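Local coordinates for phospholipase C beta (Meleagris gallopavo, PDB 1JAD), which forms the long, largely helical C-terminal region of a phospholipase C beta, an elongated bundle of three long helices found here as two chains, at residues Q17-L21 / A22-Q26; L55-K58 / Y59-F63; R156-D160 / K161-E165. All coordinates share one frame; numbering follows the deposited sequence.

Interaction 1: Q17-L21 / A22-Q26; sequences QTASL and AELQQ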
loop_
_atom_site.group_PDB
_atom_site.type_symbol
_atom_site.label_atom_id
_atom_site.label_comp_id
_atom_site.label_asym_id
_atom_site.label_seq_id
_atom_site.Cartn_x
_atom_site.Cartn_y
_atom_site.Cartn_z
ATOM N N GLN A 17 12.523 10.375 2.273
ATOM C CA GLN A 17 12.189 10.832 0.931
ATOM C C GLN A 17 11.717 9.705 0.018
ATOM O O GLN A 17 12.368 8.669 -0.083
ATOM C CB GLN A 17 13.386 11.515 0.270
ATOM C CG GLN A 17 14.551 10.589 -0.012
ATOM C CD GLN A 17 15.456 11.126 -1.111
ATOM O OE1 GLN A 17 15.038 11.259 -2.264
ATOM N NE2 GLN A 17 16.696 11.442 -0.759
ATOM N N THR A 18 10.585 9.921 -0.646
ATOM C CA THR A 18 10.026 8.946 -1.580
ATOM C C THR A 18 9.747 9.644 -2.897
ATOM O O THR A 18 9.361 10.812 -2.917
ATOM C CB THR A 18 8.690 8.327 -1.079
ATOM O OG1 THR A 18 8.946 7.432 0.009
ATOM C CG2 THR A 18 8.001 7.552 -2.204
ATOM N N ALA A 19 9.942 8.919 -3.995
ATOM C CA ALA A 19 9.703 9.471 -5.322
ATOM C C ALA A 19 8.357 10.170 -5.328
ATOM O O ALA A 19 7.430 9.755 -4.633
ATOM C CB ALA A 19 9.724 8.357 -6.370
ATOM N N SER A 20 8.257 11.243 -6.102
ATOM C CA SER A 20 7.009 11.987 -6.197
ATOM C C SER A 20 6.146 11.380 -7.296
ATOM O O SER A 20 6.599 10.510 -8.043
ATOM C CB SER A 20 7.292 13.459 -6.496
ATOM O OG SER A 20 8.079 13.587 -7.665
ATOM N N LEU A 21 4.901 11.837 -7.389
ATOM C CA LEU A 21 3.993 11.324 -8.399
ATOM C C LEU A 21 4.606 11.654 -9.754
ATOM O O LEU A 21 4.381 10.950 -10.732
ATOM C CB LEU A 21 2.621 11.998 -8.294
ATOM C CG LEU A 21 1.387 11.191 -8.719
ATOM C CD1 LEU A 21 0.269 12.148 -9.044
ATOM C CD2 LEU A 21 1.678 10.345 -9.934
ATOM N N ALA A 22 5.384 12.732 -9.789
ATOM C CA ALA A 22 6.032 13.199 -11.010
ATOM C C ALA A 22 7.112 12.244 -11.477
ATOM O O ALA A 22 7.203 11.928 -12.662
ATOM C CB ALA A 22 6.629 14.581 -10.788
ATOM N N GLU A 23 7.943 11.795 -10.545
ATOM C CA GLU A 23 9.018 10.868 -10.873
ATOM C C GLU A 23 8.466 9.542 -11.396
ATOM O O GLU A 23 8.996 8.968 -12.349
ATOM C CB GLU A 23 9.883 10.615 -9.638
ATOM C CG GLU A 23 10.592 11.861 -9.124
ATOM C CD GLU A 23 11.466 11.582 -7.914
ATOM O OE1 GLU A 23 12.338 10.687 -7.997
ATOM O OE2 GLU A 23 11.286 12.265 -6.885
ATOM N N LEU A 24 7.392 9.076 -10.766
ATOM C CA LEU A 24 6.746 7.816 -11.122
ATOM C C LEU A 24 6.002 7.817 -12.458
ATOM O O LEU A 24 5.951 6.793 -13.141
ATOM C CB LEU A 24 5.785 7.407 -10.007
ATOM C CG LEU A 24 6.469 7.185 -8.660
ATOM C CD1 LEU A 24 5.439 6.879 -7.585
ATOM C CD2 LEU A 24 7.463 6.047 -8.794
ATOM N N GLN A 25 5.417 8.958 -12.818
ATOM C CA GLN A 25 4.667 9.089 -14.071
ATOM C C GLN A 25 5.590 9.157 -15.279
ATOM O O GLN A 25 5.130 9.362 -16.403
ATOM C CB GLN A 25 3.810 10.359 -14.052
ATOM C CG GLN A 25 2.717 10.377 -13.016
ATOM C CD GLN A 25 2.059 11.737 -12.906
ATOM O OE1 GLN A 25 1.126 11.924 -12.126
ATOM N NE2 GLN A 25 2.546 12.696 -13.684
ATOM N N GLN A 26 6.888 8.997 -15.048
ATOM C CA GLN A 26 7.853 9.061 -16.133
ATOM C C GLN A 26 8.603 7.751 -16.343
ATOM O O GLN A 26 9.284 7.583 -17.349
ATOM C CB GLN A 26 8.844 10.194 -15.874
ATOM C CG GLN A 26 8.182 11.534 -15.609
ATOM C CD GLN A 26 7.169 11.904 -16.679
ATOM O OE1 GLN A 26 7.494 11.971 -17.865
ATOM N NE2 GLN A 26 5.930 12.149 -16.262
#

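Interaction 2: L55-K58 / Y59-F63; sequences LLQK and YSVLF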
loop_
_atom_site.group_PDB
_atom_site.type_symbol
_atom_site.label_atom_id
_atom_site.label_comp_id
_atom_site.label_asym_id
_atom_site.label_seq_id
_atom_site.Cartn_x
_atom_site.Cartn_y
_atom_site.Cartn_z
ATOM N N LEU A 55 -24.253 0.645 -39.983
ATOM C CA LEU A 55 -25.658 0.900 -39.678
ATOM C C LEU A 55 -26.308 1.707 -40.801
ATOM O O LEU A 55 -27.504 1.560 -41.069
ATOM C CB LEU A 55 -25.789 1.661 -38.350
ATOM C CG LEU A 55 -27.197 2.016 -37.854
ATOM C CD1 LEU A 55 -28.030 0.749 -37.694
ATOM C CD2 LEU A 55 -27.104 2.750 -36.528
ATOM N N LEU A 56 -25.528 2.565 -41.454
ATOM C CA LEU A 56 -26.062 3.361 -42.550
ATOM C C LEU A 56 -26.213 2.462 -43.773
ATOM O O LEU A 56 -27.192 2.566 -44.511
ATOM C CB LEU A 56 -25.138 4.541 -42.865
ATOM C CG LEU A 56 -24.918 5.540 -41.727
ATOM C CD1 LEU A 56 -24.063 6.687 -42.216
ATOM C CD2 LEU A 56 -26.250 6.065 -41.233
ATOM N N GLN A 57 -25.247 1.573 -43.977
ATOM C CA GLN A 57 -25.305 0.643 -45.097
ATOM C C GLN A 57 -26.632 -0.106 -45.048
ATOM O O GLN A 57 -27.306 -0.260 -46.061
ATOM C CB GLN A 57 -24.139 -0.350 -45.023
ATOM C CG GLN A 57 -24.214 -1.525 -46.009
ATOM C CD GLN A 57 -24.324 -1.093 -47.471
ATOM O OE1 GLN A 57 -25.328 -0.502 -47.885
ATOM N NE2 GLN A 57 -23.284 -1.385 -48.255
ATOM N N LYS A 58 -26.999 -0.558 -43.853
ATOM C CA LYS A 58 -28.241 -1.286 -43.639
ATOM C C LYS A 58 -29.440 -0.470 -44.115
ATOM O O LYS A 58 -30.378 -1.017 -44.704
ATOM C CB LYS A 58 -28.392 -1.619 -42.154
ATOM C CG LYS A 58 -29.709 -2.278 -41.778
ATOM C CD LYS A 58 -29.828 -2.390 -40.267
ATOM C CE LYS A 58 -31.209 -2.865 -39.853
ATOM N NZ LYS A 58 -31.393 -2.849 -38.364
ATOM N N TYR A 59 -29.418 0.835 -43.858
ATOM C CA TYR A 59 -30.512 1.695 -44.289
ATOM C C TYR A 59 -30.404 2.136 -45.736
ATOM O O TYR A 59 -31.215 2.927 -46.210
ATOM C CB TYR A 59 -30.644 2.916 -43.382
ATOM C CG TYR A 59 -31.387 2.600 -42.112
ATOM C CD1 TYR A 59 -30.850 1.727 -41.162
ATOM C CD2 TYR A 59 -32.667 3.111 -41.894
ATOM C CE1 TYR A 59 -31.574 1.367 -40.027
ATOM C CE2 TYR A 59 -33.399 2.758 -40.767
ATOM C CZ TYR A 59 -32.850 1.884 -39.838
ATOM O OH TYR A 59 -33.596 1.507 -38.741
ATOM N N SER A 60 -29.393 1.628 -46.432
ATOM C CA SER A 60 -29.209 1.941 -47.842
ATOM C C SER A 60 -30.177 0.983 -48.520
ATOM O O SER A 60 -30.975 1.368 -49.374
ATOM C CB SER A 60 -27.787 1.601 -48.292
ATOM O OG SER A 60 -26.827 2.091 -47.381
ATOM N N VAL A 61 -30.082 -0.279 -48.109
ATOM C CA VAL A 61 -30.918 -1.349 -48.622
ATOM C C VAL A 61 -32.385 -1.071 -48.297
ATOM O O VAL A 61 -33.227 -1.021 -49.193
ATOM C CB VAL A 61 -30.506 -2.709 -47.994
ATOM C CG1 VAL A 61 -31.371 -3.831 -48.539
ATOM C CG2 VAL A 61 -29.047 -2.987 -48.280
ATOM N N LEU A 62 -32.680 -0.880 -47.014
ATOM C CA LEU A 62 -34.043 -0.619 -46.567
ATOM C C LEU A 62 -34.700 0.542 -47.310
ATOM O O LEU A 62 -35.831 0.426 -47.785
ATOM C CB LEU A 62 -34.050 -0.349 -45.060
ATOM C CG LEU A 62 -33.495 -1.490 -44.201
ATOM C CD1 LEU A 62 -33.583 -1.133 -42.725
ATOM C CD2 LEU A 62 -34.281 -2.756 -44.481
ATOM N N PHE A 63 -33.987 1.659 -47.411
ATOM C CA PHE A 63 -34.498 2.840 -48.095
ATOM C C PHE A 63 -34.793 2.645 -49.576
ATOM O O PHE A 63 -35.906 2.914 -50.031
ATOM C CB PHE A 63 -33.519 4.010 -47.930
ATOM C CG PHE A 63 -33.715 4.800 -46.664
ATOM C CD1 PHE A 63 -32.737 5.688 -46.229
ATOM C CD2 PHE A 63 -34.893 4.692 -45.928
ATOM C CE1 PHE A 63 -32.930 6.456 -45.080
ATOM C CE2 PHE A 63 -35.091 5.459 -44.779
ATOM C CZ PHE A 63 -34.109 6.342 -44.354
#

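Interaction 3: R156-D160 / K161-E165; sequences RSTSD and KAAQE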
loop_
_atom_site.group_PDB
_atom_site.type_symbol
_atom_site.label_atom_id
_atom_site.label_comp_id
_atom_site.label_asym_id
_atom_site.label_seq_id
_atom_site.Cartn_x
_atom_site.Cartn_y
_atom_site.Cartn_z
ATOM N N ARG A 156 48.414 2.052 33.791
ATOM C CA ARG A 156 49.779 2.560 33.867
ATOM C C ARG A 156 49.972 3.834 34.690
ATOM O O ARG A 156 51.101 4.289 34.860
ATOM C CB ARG A 156 50.359 2.778 32.468
ATOM C CG ARG A 156 49.704 3.873 31.645
ATOM C CD ARG A 156 50.607 4.217 30.463
ATOM N NE ARG A 156 50.074 5.275 29.606
ATOM C CZ ARG A 156 50.779 5.878 28.652
ATOM N NH1 ARG A 156 52.045 5.529 28.438
ATOM N NH2 ARG A 156 50.218 6.823 27.908
ATOM N N SER A 157 48.886 4.421 35.192
ATOM C CA SER A 157 49.009 5.626 36.012
ATOM C C SER A 157 48.635 5.279 37.453
ATOM O O SER A 157 48.757 6.103 38.360
ATOM C CB SER A 157 48.098 6.751 35.497
ATOM O OG SER A 157 46.725 6.431 35.662
ATOM N N THR A 158 48.170 4.050 37.653
ATOM C CA THR A 158 47.787 3.584 38.975
ATOM C C THR A 158 48.341 2.189 39.164
ATOM O O THR A 158 47.952 1.257 38.458
ATOM C CB THR A 158 46.273 3.529 39.128
ATOM O OG1 THR A 158 45.731 4.836 38.921
ATOM C CG2 THR A 158 45.899 3.041 40.515
ATOM N N SER A 159 49.254 2.045 40.118
ATOM C CA SER A 159 49.862 0.751 40.378
ATOM C C SER A 159 49.413 0.148 41.698
ATOM O O SER A 159 50.228 -0.380 42.452
ATOM C CB SER A 159 51.385 0.872 40.350
ATOM O OG SER A 159 51.838 1.207 39.048
ATOM N N ASP A 160 48.112 0.230 41.973
ATOM C CA ASP A 160 47.546 -0.323 43.201
ATOM C C ASP A 160 46.256 -1.078 42.900
ATOM O O ASP A 160 45.249 -0.470 42.541
ATOM C CB ASP A 160 47.252 0.786 44.206
ATOM C CG ASP A 160 46.714 0.244 45.505
ATOM O OD1 ASP A 160 47.421 -0.576 46.131
ATOM O OD2 ASP A 160 45.589 0.620 45.902
ATOM N N LYS A 161 46.289 -2.398 43.059
ATOM C CA LYS A 161 45.122 -3.235 42.780
ATOM C C LYS A 161 43.774 -2.640 43.174
ATOM O O LYS A 161 43.075 -2.079 42.330
ATOM C CB LYS A 161 45.285 -4.616 43.426
ATOM C CG LYS A 161 46.180 -5.575 42.639
ATOM C CD LYS A 161 47.581 -5.020 42.423
ATOM C CE LYS A 161 48.423 -5.966 41.572
ATOM N NZ LYS A 161 49.785 -5.418 41.299
ATOM N N ALA A 162 43.408 -2.766 44.445
ATOM C CA ALA A 162 42.132 -2.250 44.934
ATOM C C ALA A 162 41.703 -0.985 44.204
ATOM O O ALA A 162 40.519 -0.788 43.934
ATOM C CB ALA A 162 42.212 -1.981 46.428
ATOM N N ALA A 163 42.674 -0.133 43.885
ATOM C CA ALA A 163 42.404 1.117 43.184
ATOM C C ALA A 163 41.969 0.885 41.743
ATOM O O ALA A 163 40.867 1.267 41.348
ATOM C CB ALA A 163 43.639 1.997 43.214
ATOM N N GLN A 164 42.840 0.255 40.964
ATOM C CA GLN A 164 42.545 -0.015 39.568
ATOM C C GLN A 164 41.309 -0.893 39.354
ATOM O O GLN A 164 40.696 -0.860 38.287
ATOM C CB GLN A 164 43.780 -0.622 38.891
ATOM C CG GLN A 164 44.482 -1.701 39.686
ATOM C CD GLN A 164 45.711 -2.252 38.972
ATOM O OE1 GLN A 164 46.645 -1.514 38.648
ATOM N NE2 GLN A 164 45.712 -3.558 38.724
ATOM N N GLU A 165 40.928 -1.656 40.371
ATOM C CA GLU A 165 39.757 -2.520 40.264
ATOM C C GLU A 165 38.534 -1.627 40.319
ATOM O O GLU A 165 37.579 -1.818 39.570
ATOM C CB GLU A 165 39.731 -3.522 41.418
ATOM C CG GLU A 165 41.107 -4.112 41.712
ATOM C CD GLU A 165 41.766 -4.747 40.493
ATOM O OE1 GLU A 165 42.992 -5.000 40.549
ATOM O OE2 GLU A 165 41.062 -5.005 39.490
#

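Interaction 1: Q17-L21 / A22-Q26
With its chi1 at 55°, S20 holds OG between its own backbone N and carbonyl carbon, turned toward the start of the helix and the N-H of E23. E23 reaches back: its CG lies beside its own N (chi1 -63°), and the rest of the chain is extended, which carries the carboxylate past S20 to the backbone ahead of it. Two weak bonds result. E23 N donates to S20 OG over 3.4 Å, and S20 N donates to E23 OE2 over 3.3 Å. The pair is a capping box, with S20 at the N-cap position of the short helix 21-24. It gives partners to two N-H groups at this helix start, and the negative carboxylate near the positive end of the helix is probably a favourable placement. The aliphatic part of E23 lies against the hydroxyl, its CG 3.4 Å from S20 OG, while OE2 comes within 3.6 Å of A19 CA. A22 takes a lesser share, its CB 3.6 Å from S20 OG. Next to the box, S20 O accepts from L24 N at 3.2 Å in a nearly straight bond (N-H...O 164°), the ordinary helical bond that starts the turn. The L24 side chain runs back toward A19, its CD2 4.0 Å from A19 CB, an apolar touch just beside the cap. L24 then reaches A117 of helix 75-155 and N204 of helix 161-245, while T18, just ahead of the cap, hydrogen-bonds through OG1 to E124 OE1.

Interaction 2: L55-K58 / Y59-F63
S60 OG meets three oxygens of the preceding turn: Q57 O at 2.7 Å, L56 O at 2.9 Å and the side-chain OE1 of Q57 at 3.0 Å. The hydroxyl has one proton for these acceptors, and the model does not settle which receives it. OE1 is brought there by the bend of Q57 at chi2 (57°), which folds the amide back over the turn. The backbone adds its own grip on Q57 O, for S60 N donates to it over 2.8 Å from well above the carbonyl plane. That bond spans three residues, as in a 3-10 turn. The neighbouring bond, from L62 N to K58 O, spans four residues and is almost perfectly straight at 176°.

On another side of the helix the Y59 ring takes up the contact. The carbonyl oxygen of L55 lies at its edge, near the ring plane and 3.4 Å from CD1, while L62 CD1 sits over the centre of one face, 4.1 Å above the ring plane. K58 runs alongside Y59 in the same direction, its extended chain bringing CD to 4.1 Å from CE1 of the tyrosine.

Farther out, Y59 OH hydrogen-bonds to E86 OE2, and K58 NZ makes a long, weak ion pair with the other oxygen of E86. The hydroxyl of a second tyrosine, Y241, is in weak hydrogen bonds with S60 OG and L56 O. This end of helix 28-64 is therefore flanked by two long helices: 75-155, met by L55, Y59 and F63, and 161-245, met by L56, Y59 and F63.

Interaction 3: R156-D160 / K161-E165
D160 leans on the first turn of helix 161-245, and its side chain can be traced outward. CB lies 3.9 Å from A163 CB, a methyl-to-methylene touch. CG stands 3.6 Å from K161 N, the amide of the next residue. Of the two carboxylate oxygens, OD1 stays near that same amide, whereas OD2 swings forward until it is 3.6 Å from A163 CB. CG, anti to the backbone N (chi1 -178°), lies beside the carbonyl carbon, on the side where the chain enters the helix. The negative group thus hovers close to the helix start, where the backbone dipoles would probably suit it, and it also touches R166 in the following turn.

The backbone makes the firmer link. Q164 N donates to D160 O over 3.0 Å, almost straight on to the oxygen (N-H...O 165°), a bond with the four-residue spacing of an alpha helix. Residues 156-160 are the short link of a helical hairpin: helix 75-155 ends, the chain doubles back, and helix 161-245 sets off. Q164 has its CG wedged between its own N and carbonyl carbon (chi1 45°), so that this carbon comes up to 3.2 Å from D160 O. Its side chain also reaches M154 and M155, at the end of the helix before the turn. Across the bend, T158 turns its methyl inward, with CG2 3.7 Å from A163 CB, and it also touches L167. K161, meanwhile, packs on L72 of the second subunit.

The three contacts are all local, strung along a very elongated molecule. In chain order they run from interaction 1, which caps the short helix 21-24, to interaction 2, late in helix 28-64, and then to interaction 3, at the bend joining helix 75-155 to helix 161-245. The centres of interactions 2 and 3 are 114 Å apart, on opposite sides of the chain's centre, while interaction 1 lies near the middle, 53 Å from interaction 2 and 62 Å from interaction 3. None touches another. Helices 75-155 and 161-245 flank interactions 1 and 2: one long hairpin runs past both and turns at interaction 3.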